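Local coordinates for protein glycerate kinase, putative (Thermotoga maritima, PDB 2B8N) that phosphorylates D-glycerate to 2-phosphoglycerate with ATP, a magnesium-dependent step in the breakdown of serine through 3-hydroxypyruvate, at residues Leu49-Leu54 with Gln122-Asp127; Arg174-Gln179 with Asp218-Glu223. All coordinates share one frame; numbering follows the deposited sequence.

Contact 1: Leu49-Leu54 with Gln122-Asp127; sequences LDRVIL and QLNEND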
ATOM      1  N   LEU A  49       7.826 -14.492 -20.405  1.00 26.39           N
ATOM      2  CA  LEU A  49       6.604 -14.100 -21.059  1.00 26.35           C
ATOM      3  C   LEU A  49       6.843 -13.760 -22.535  1.00 26.66           C
ATOM      4  O   LEU A  49       7.926 -13.319 -22.916  1.00 26.40           O
ATOM      5  CB  LEU A  49       5.946 -12.934 -20.317  1.00 25.97           C
ATOM      6  CG  LEU A  49       5.528 -13.205 -18.867  1.00 27.29           C
ATOM      7  CD1 LEU A  49       4.656 -12.056 -18.332  1.00 25.86           C
ATOM      8  CD2 LEU A  49       4.821 -14.557 -18.719  1.00 24.96           C
ATOM      9  N   ASP A  50       5.813 -14.008 -23.347  1.00 26.53           N
ATOM     10  CA  ASP A  50       5.835 -13.757 -24.781  1.00 26.85           C
ATOM     11  C   ASP A  50       4.485 -13.244 -25.260  1.00 26.76           C
ATOM     12  O   ASP A  50       3.450 -13.492 -24.599  1.00 26.74           O
ATOM     13  CB  ASP A  50       6.155 -15.060 -25.508  1.00 25.23           C
ATOM     14  CG  ASP A  50       7.603 -15.458 -25.374  1.00 27.30           C
ATOM     15  OD1 ASP A  50       8.471 -14.647 -25.777  1.00 27.85           O
ATOM     16  OD2 ASP A  50       7.884 -16.581 -24.887  1.00 31.24           O
ATOM     17  N   ARG A  51       4.486 -12.549 -26.404  1.00 26.67           N
ATOM     18  CA  ARG A  51       3.242 -12.054 -27.020  1.00 25.93           C
ATOM     19  C   ARG A  51       2.431 -11.208 -26.032  1.00 26.66           C
ATOM     20  O   ARG A  51       1.245 -11.471 -25.831  1.00 26.52           O
ATOM     21  CB  ARG A  51       2.370 -13.232 -27.466  1.00 26.44           C
ATOM     22  CG  ARG A  51       2.978 -14.147 -28.475  1.00 20.12           C
ATOM     23  CD  ARG A  51       1.977 -15.203 -28.877  1.00 20.89           C
ATOM     24  NE  ARG A  51       1.874 -15.245 -30.328  1.00 28.85           N
ATOM     25  CZ  ARG A  51       0.852 -14.794 -31.059  1.00 25.38           C
ATOM     26  NH1 ARG A  51      -0.217 -14.257 -30.497  1.00 28.73           N
ATOM     27  NH2 ARG A  51       0.915 -14.891 -32.381  1.00 26.20           N
ATOM     28  N   VAL A  52       3.088 -10.209 -25.438  1.00 27.21           N
ATOM     29  CA  VAL A  52       2.594  -9.503 -24.256  1.00 27.85           C
ATOM     30  C   VAL A  52       1.865  -8.201 -24.640  1.00 27.98           C
ATOM     31  O   VAL A  52       2.345  -7.422 -25.469  1.00 29.24           O
ATOM     32  CB  VAL A  52       3.789  -9.219 -23.221  1.00 28.35           C
ATOM     33  CG1 VAL A  52       3.328  -8.455 -22.007  1.00 24.36           C
ATOM     34  CG2 VAL A  52       4.490 -10.522 -22.783  1.00 28.83           C
ATOM     35  N   ILE A  53       0.674  -8.020 -24.071  1.00 27.33           N
ATOM     36  CA  ILE A  53       0.009  -6.736 -24.006  1.00 26.70           C
ATOM     37  C   ILE A  53       0.158  -6.296 -22.556  1.00 25.97           C
ATOM     38  O   ILE A  53      -0.290  -6.970 -21.652  1.00 23.80           O
ATOM     39  CB  ILE A  53      -1.485  -6.816 -24.410  1.00 27.58           C
ATOM     40  CG1 ILE A  53      -1.624  -7.063 -25.927  1.00 27.82           C
ATOM     41  CG2 ILE A  53      -2.220  -5.515 -24.037  1.00 24.33           C
ATOM     42  CD1 ILE A  53      -1.172  -8.414 -26.402  1.00 25.65           C
ATOM     43  N   LEU A  54       0.802  -5.159 -22.352  1.00 27.22           N
ATOM     44  CA  LEU A  54       1.121  -4.668 -21.013  1.00 27.61           C
ATOM     45  C   LEU A  54       0.058  -3.644 -20.612  1.00 28.49           C
ATOM     46  O   LEU A  54      -0.205  -2.677 -21.358  1.00 26.51           O
ATOM     47  CB  LEU A  54       2.535  -4.065 -20.995  1.00 26.48           C
ATOM     48  CG  LEU A  54       3.085  -3.322 -19.765  1.00 29.54           C
ATOM     49  CD1 LEU A  54       4.632  -3.226 -19.845  1.00 27.95           C
ATOM     50  CD2 LEU A  54       2.450  -1.923 -19.593  1.00 31.80           C
ATOM     51  N   GLN A 122     -10.895  -9.660 -27.995  1.00 31.70           N
ATOM     52  CA  GLN A 122     -10.434 -10.404 -29.160  1.00 33.05           C
ATOM     53  C   GLN A 122      -8.922 -10.643 -29.125  1.00 32.01           C
ATOM     54  O   GLN A 122      -8.199 -10.235 -30.035  1.00 32.77           O
ATOM     55  CB  GLN A 122     -10.815  -9.682 -30.468  1.00 36.11           C
ATOM     56  CG  GLN A 122     -12.316  -9.566 -30.750  1.00 38.25           C
ATOM     57  CD  GLN A 122     -12.882  -8.197 -30.418  1.00 45.34           C
ATOM     58  OE1 GLN A 122     -12.651  -7.664 -29.334  1.00 47.24           O
ATOM     59  NE2 GLN A 122     -13.631  -7.618 -31.361  1.00 46.44           N
ATOM     60  N   LEU A 123      -8.461 -11.255 -28.036  1.00 32.02           N
ATOM     61  CA  LEU A 123      -7.127 -11.843 -27.956  1.00 30.46           C
ATOM     62  C   LEU A 123      -7.320 -13.345 -28.015  1.00 29.22           C
ATOM     63  O   LEU A 123      -8.379 -13.843 -27.676  1.00 29.93           O
ATOM     64  CB  LEU A 123      -6.438 -11.498 -26.645  1.00 31.54           C
ATOM     65  CG  LEU A 123      -6.015 -10.057 -26.386  1.00 32.00           C
ATOM     66  CD1 LEU A 123      -5.244 -10.041 -25.079  1.00 30.45           C
ATOM     67  CD2 LEU A 123      -5.172  -9.508 -27.516  1.00 31.07           C
ATOM     68  N   ASN A 124      -6.301 -14.065 -28.453  1.00 29.09           N
ATOM     69  CA  ASN A 124      -6.375 -15.522 -28.535  1.00 29.35           C
ATOM     70  C   ASN A 124      -5.598 -16.201 -27.377  1.00 28.96           C
ATOM     71  O   ASN A 124      -4.890 -15.543 -26.608  1.00 25.14           O
ATOM     72  CB  ASN A 124      -5.912 -16.006 -29.921  1.00 27.93           C
ATOM     73  CG  ASN A 124      -4.582 -15.407 -30.332  1.00 31.07           C
ATOM     74  OD1 ASN A 124      -3.548 -15.708 -29.742  1.00 29.73           O
ATOM     75  ND2 ASN A 124      -4.606 -14.541 -31.338  1.00 35.71           N
ATOM     76  N   GLU A 125      -5.769 -17.518 -27.273  1.00 30.37           N
ATOM     77  CA  GLU A 125      -5.177 -18.360 -26.212  1.00 31.49           C
ATOM     78  C   GLU A 125      -3.656 -18.241 -26.108  1.00 30.23           C
ATOM     79  O   GLU A 125      -3.076 -18.572 -25.073  1.00 30.70           O
ATOM     80  CB  GLU A 125      -5.490 -19.865 -26.444  1.00 30.90           C
ATOM     81  CG  GLU A 125      -6.808 -20.246 -27.199  1.00 38.18           C
ATOM     82  CD  GLU A 125      -6.836 -19.861 -28.703  1.00 42.73           C
ATOM     83  OE1 GLU A 125      -6.205 -20.547 -29.560  1.00 40.90           O
ATOM     84  OE2 GLU A 125      -7.523 -18.855 -29.015  1.00 41.81           O
ATOM     85  N   ASN A 126      -3.031 -17.788 -27.190  1.00 29.34           N
ATOM     86  CA  ASN A 126      -1.581 -17.697 -27.299  1.00 27.96           C
ATOM     87  C   ASN A 126      -1.048 -16.371 -26.737  1.00 27.83           C
ATOM     88  O   ASN A 126       0.161 -16.215 -26.562  1.00 27.55           O
ATOM     89  CB  ASN A 126      -1.189 -17.873 -28.778  1.00 29.02           C
ATOM     90  CG  ASN A 126      -0.003 -18.778 -28.974  1.00 30.27           C
ATOM     91  OD1 ASN A 126       0.269 -19.628 -28.131  1.00 32.86           O
ATOM     92  ND2 ASN A 126       0.709 -18.616 -30.111  1.00 21.88           N
ATOM     93  N   ASP A 127      -1.948 -15.438 -26.414  1.00 27.55           N
ATOM     94  CA  ASP A 127      -1.550 -14.121 -25.948  1.00 27.55           C
ATOM     95  C   ASP A 127      -1.520 -14.054 -24.455  1.00 28.06           C
ATOM     96  O   ASP A 127      -2.119 -14.894 -23.795  1.00 31.03           O
ATOM     97  CB  ASP A 127      -2.504 -13.090 -26.507  1.00 27.86           C
ATOM     98  CG  ASP A 127      -2.381 -12.971 -27.999  1.00 27.26           C
ATOM     99  OD1 ASP A 127      -1.233 -12.887 -28.482  1.00 25.89           O
ATOM    100  OD2 ASP A 127      -3.416 -12.962 -28.688  1.00 32.80           O
TER
HETATM  101  O   HOH W   1       1.763 -15.550 -24.693  1.00 20.69           O
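Residues 49-54 run as loop into the start of strand 52-57; residues 122-127 form the link between helix 107-120 and strand 128-133, with a type I beta turn from Asn124 to Asp127. Asp127 N closes this turn on Asn124 O at 3.0 Å. The backbones come nearest at Arg51 and Asp127, whose CA atoms are 5.3 Å apart; a water donating to both Asp50 O and Asn126 O joins the main chains. Arg51 adopts the left-handed helical backbone conformation just before the strand begins, and its side chain, bent at chi3, crosses the turn obliquely. Arg51 NH1 reaches Asp127 OD1 at 2.6 Å in a salt bridge whose hydrogen bond is weak, with an N-H...O angle of 128°. Asn126 ND2 lies 3.6 Å above one face of the Arg51 guanidinium, offset toward its rim, while Arg51 CD rests against Asn126 O. The other carboxylate oxygen, Asp127 OD2, takes Asn124 N through its anti lone pair, so one carboxylate ties the turn to itself and to Arg51. An alanine in place of Arg51 would probably loosen the turn's hold on the strand start, since the salt bridge and the packing on Asn126 go with the guanidinium. Deeper in, Ile53 CD1 meets Leu123 CD2 at 4.3 Å. Strand pairing begins just beyond, where Arg51 and Ile53 share backbone hydrogen bonds with Thr128, in the parallel sheet that sets strand 52-57 between 76-84 and 128-133.

Contact 2: Arg174-Gln179 with Asp218-Glu223; sequences RKHLSQ and DSSTSE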
ATOM      1  N   ARG A 174     -19.822  -2.911  -5.098  1.00 28.75           N
ATOM      2  CA  ARG A 174     -19.016  -2.321  -6.180  1.00 28.92           C
ATOM      3  C   ARG A 174     -18.714  -3.282  -7.312  1.00 29.06           C
ATOM      4  O   ARG A 174     -18.701  -2.867  -8.470  1.00 29.84           O
ATOM      5  CB  ARG A 174     -17.695  -1.694  -5.673  1.00 28.58           C
ATOM      6  CG  ARG A 174     -17.839  -0.263  -5.142  1.00 27.56           C
ATOM      7  CD  ARG A 174     -18.475   0.702  -6.152  1.00 30.08           C
ATOM      8  NE  ARG A 174     -17.564   1.104  -7.224  1.00 31.34           N
ATOM      9  CZ  ARG A 174     -16.621   2.040  -7.109  1.00 27.99           C
ATOM     10  NH1 ARG A 174     -16.448   2.673  -5.966  1.00 32.76           N
ATOM     11  NH2 ARG A 174     -15.838   2.349  -8.135  1.00 28.99           N
ATOM     12  N   LYS A 175     -18.456  -4.548  -6.982  1.00 28.09           N
ATOM     13  CA  LYS A 175     -18.091  -5.553  -7.987  1.00 26.76           C
ATOM     14  C   LYS A 175     -19.279  -5.842  -8.920  1.00 27.10           C
ATOM     15  O   LYS A 175     -19.101  -6.178 -10.105  1.00 25.75           O
ATOM     16  CB  LYS A 175     -17.601  -6.854  -7.309  1.00 25.43           C
ATOM     17  CG  LYS A 175     -16.254  -6.718  -6.568  1.00 26.70           C
ATOM     18  CD  LYS A 175     -15.763  -8.011  -5.864  1.00 27.45           C
ATOM     19  CE  LYS A 175     -16.543  -8.385  -4.598  1.00 27.19           C
ATOM     20  NZ  LYS A 175     -16.033  -9.692  -4.009  1.00 22.15           N
ATOM     21  N   HIS A 176     -20.487  -5.688  -8.382  1.00 26.62           N
ATOM     22  CA  HIS A 176     -21.692  -5.975  -9.124  1.00 26.94           C
ATOM     23  C   HIS A 176     -22.215  -4.741  -9.908  1.00 28.65           C
ATOM     24  O   HIS A 176     -23.279  -4.799 -10.547  1.00 30.04           O
ATOM     25  CB  HIS A 176     -22.752  -6.570  -8.172  1.00 26.86           C
ATOM     26  CG  HIS A 176     -22.502  -8.001  -7.798  1.00 24.91           C
ATOM     27  ND1 HIS A 176     -21.698  -8.371  -6.739  1.00 28.06           N
ATOM     28  CD2 HIS A 176     -22.947  -9.156  -8.349  1.00 26.07           C
ATOM     29  CE1 HIS A 176     -21.661  -9.690  -6.657  1.00 26.81           C
ATOM     30  NE2 HIS A 176     -22.406 -10.189  -7.626  1.00 25.17           N
ATOM     31  N   LEU A 177     -21.463  -3.641  -9.882  1.00 28.12           N
ATOM     32  CA  LEU A 177     -21.790  -2.442 -10.667  1.00 27.66           C
ATOM     33  C   LEU A 177     -20.779  -2.123 -11.786  1.00 27.75           C
ATOM     34  O   LEU A 177     -20.872  -1.074 -12.416  1.00 28.33           O
ATOM     35  CB  LEU A 177     -21.893  -1.231  -9.717  1.00 28.22           C
ATOM     36  CG  LEU A 177     -23.052  -1.239  -8.700  1.00 27.71           C
ATOM     37  CD1 LEU A 177     -22.984  -0.040  -7.795  1.00 26.04           C
ATOM     38  CD2 LEU A 177     -24.389  -1.270  -9.397  1.00 27.04           C
ATOM     39  N   SER A 178     -19.846  -3.036 -12.057  1.00 27.07           N
ATOM     40  CA  SER A 178     -18.614  -2.724 -12.789  1.00 25.29           C
ATOM     41  C   SER A 178     -18.288  -3.688 -13.930  1.00 25.25           C
ATOM     42  O   SER A 178     -18.607  -4.852 -13.875  1.00 25.80           O
ATOM     43  CB  SER A 178     -17.455  -2.712 -11.798  1.00 24.22           C
ATOM     44  OG  SER A 178     -16.221  -2.511 -12.444  1.00 24.41           O
ATOM     45  N   GLN A 179     -17.642  -3.184 -14.971  1.00 25.84           N
ATOM     46  CA  GLN A 179     -17.238  -4.014 -16.098  1.00 27.01           C
ATOM     47  C   GLN A 179     -15.839  -4.632 -15.884  1.00 29.75           C
ATOM     48  O   GLN A 179     -15.407  -5.473 -16.678  1.00 31.23           O
ATOM     49  CB  GLN A 179     -17.241  -3.198 -17.402  1.00 27.08           C
ATOM     50  CG  GLN A 179     -18.624  -2.759 -17.858  1.00 27.28           C
ATOM     51  CD  GLN A 179     -18.660  -2.193 -19.286  1.00 28.52           C
ATOM     52  OE1 GLN A 179     -18.142  -2.786 -20.231  1.00 31.78           O
ATOM     53  NE2 GLN A 179     -19.302  -1.052 -19.441  1.00 28.70           N
ATOM     54  N   ASP A 218     -15.086 -13.519  -7.795  1.00 25.44           N
ATOM     55  CA  ASP A 218     -15.981 -12.850  -6.851  1.00 25.15           C
ATOM     56  C   ASP A 218     -16.918 -13.873  -6.251  1.00 25.31           C
ATOM     57  O   ASP A 218     -17.846 -14.340  -6.931  1.00 26.40           O
ATOM     58  CB  ASP A 218     -16.777 -11.746  -7.568  1.00 22.97           C
ATOM     59  CG  ASP A 218     -17.797 -11.060  -6.671  1.00 26.70           C
ATOM     60  OD1 ASP A 218     -17.760 -11.224  -5.434  1.00 25.18           O
ATOM     61  OD2 ASP A 218     -18.652 -10.329  -7.215  1.00 30.33           O
ATOM     62  N   SER A 219     -16.680 -14.227  -4.988  1.00 24.68           N
ATOM     63  CA  SER A 219     -17.522 -15.236  -4.321  1.00 25.74           C
ATOM     64  C   SER A 219     -18.915 -14.693  -3.956  1.00 25.40           C
ATOM     65  O   SER A 219     -19.876 -15.464  -3.820  1.00 26.04           O
ATOM     66  CB  SER A 219     -16.816 -15.822  -3.099  1.00 24.83           C
ATOM     67  OG  SER A 219     -16.737 -14.875  -2.052  1.00 29.79           O
ATOM     68  N   SER A 220     -19.042 -13.374  -3.820  1.00 25.55           N
ATOM     69  CA  SER A 220     -20.348 -12.775  -3.513  1.00 24.13           C
ATOM     70  C   SER A 220     -21.303 -12.820  -4.702  1.00 23.91           C
ATOM     71  O   SER A 220     -20.893 -12.852  -5.853  1.00 24.93           O
ATOM     72  CB  SER A 220     -20.214 -11.342  -3.026  1.00 22.72           C
ATOM     73  OG  SER A 220     -19.958 -10.446  -4.089  1.00 21.71           O
ATOM     74  N   THR A 221     -22.587 -12.766  -4.392  1.00 24.32           N
ATOM     75  CA  THR A 221     -23.647 -12.933  -5.371  1.00 23.76           C
ATOM     76  C   THR A 221     -24.407 -11.619  -5.579  1.00 24.37           C
ATOM     77  O   THR A 221     -24.247 -10.662  -4.811  1.00 24.31           O
ATOM     78  CB  THR A 221     -24.642 -14.062  -4.932  1.00 21.82           C
ATOM     79  OG1 THR A 221     -25.446 -13.624  -3.838  1.00 22.87           O
ATOM     80  CG2 THR A 221     -23.888 -15.288  -4.488  1.00 16.90           C
ATOM     81  N   SER A 222     -25.223 -11.585  -6.629  1.00 25.25           N
ATOM     82  CA  SER A 222     -26.172 -10.485  -6.857  1.00 25.87           C
ATOM     83  C   SER A 222     -27.082 -10.316  -5.641  1.00 25.50           C
ATOM     84  O   SER A 222     -27.323  -9.207  -5.192  1.00 25.84           O
ATOM     85  CB  SER A 222     -27.040 -10.748  -8.093  1.00 24.91           C
ATOM     86  OG  SER A 222     -26.259 -10.808  -9.278  1.00 23.99           O
ATOM     87  N   GLU A 223     -27.554 -11.431  -5.100  1.00 25.75           N
ATOM     88  CA  GLU A 223     -28.370 -11.415  -3.892  1.00 26.18           C
ATOM     89  C   GLU A 223     -27.624 -10.709  -2.747  1.00 26.13           C
ATOM     90  O   GLU A 223     -28.180  -9.851  -2.076  1.00 25.94           O
ATOM     91  CB  GLU A 223     -28.777 -12.837  -3.477  1.00 26.14           C
ATOM     92  CG  GLU A 223     -29.860 -12.913  -2.386  1.00 24.51           C
ATOM     93  CD  GLU A 223     -30.129 -14.338  -1.938  1.00 27.65           C
ATOM     94  OE1 GLU A 223     -29.451 -15.277  -2.414  1.00 31.75           O
ATOM     95  OE2 GLU A 223     -31.030 -14.531  -1.107  1.00 32.67           O
TER
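An Asx turn at Asp218, with Thr221, three residues on, as the N-cap of helix 222-231, receives the C-terminal end of helix 167-175 in this buried junction. Asp218 CG stands anti to its own backbone N (chi1 176°), and its OD1 is gripped by three donors. Ser220 N closes the Asx turn at 3.0 Å from Asp218 OD1, approaching from above the carboxylate plane. Ser220 OG donates to the same Asp218 OD1 at 2.7 Å, on the syn lone pair. The third donor comes from the helix: Lys175, its chain bent at chi3, meets Asp218 tip to tip, and Lys175 NZ forms a salt bridge with Asp218 OD1 at 2.7 Å, 62° out of the carboxylate plane. Three donors on one oxygen, one of them cationic, would be expected to keep Asp218 ionised despite its burial. Its OD2 bonds to Thr248 OG1, so both carboxylate oxygens have partners.

His176, the next residue along, points its ring at the backbone leading into helix 222-231. His176 ND1 bonds back to Thr172 O in helix 167-175, which ends one residue earlier, and NE2 bonds to Glu247 OE2, which fixes the ring's rotation from both nitrogens. Glu247 also takes Ser222 N through OE1, so this one carboxylate bridges the imidazole and the first turn of the second helix. Bonds at both nitrogens, one to a carbonyl and one to a carboxylate, are consistent with a protonated, cationic imidazole. Thr221 O lies over one ring face, and the ring and the Asp218 carboxylate are turned 65° apart. Between the two nitrogens, His176 CE1 packs 3.1 Å from Asp218 OD2 and 3.2 Å from Ser220 OG, the hydroxyl lying near the ring plane at its edge.

The centres of the two contacts are 27 Å apart and their nearest atoms about 12 Å, so they do not meet directly. Contact 1 is partly buried, at the N-terminal ends of two inner strands of the parallel sheet, and holds together the approaches to these adjacent strands; contact 2 is buried and joins the end of one helix to the start of another. Each centres on an aspartate and a basic side chain, but their surroundings differ. In contact 1 the arginine bond is weak, backed by a water and a small apolar pair. In contact 2 the lysine shares its acceptor oxygen with two donors of one serine, its backbone N and its OG, and Glu247 and Thr248 complete the polar network.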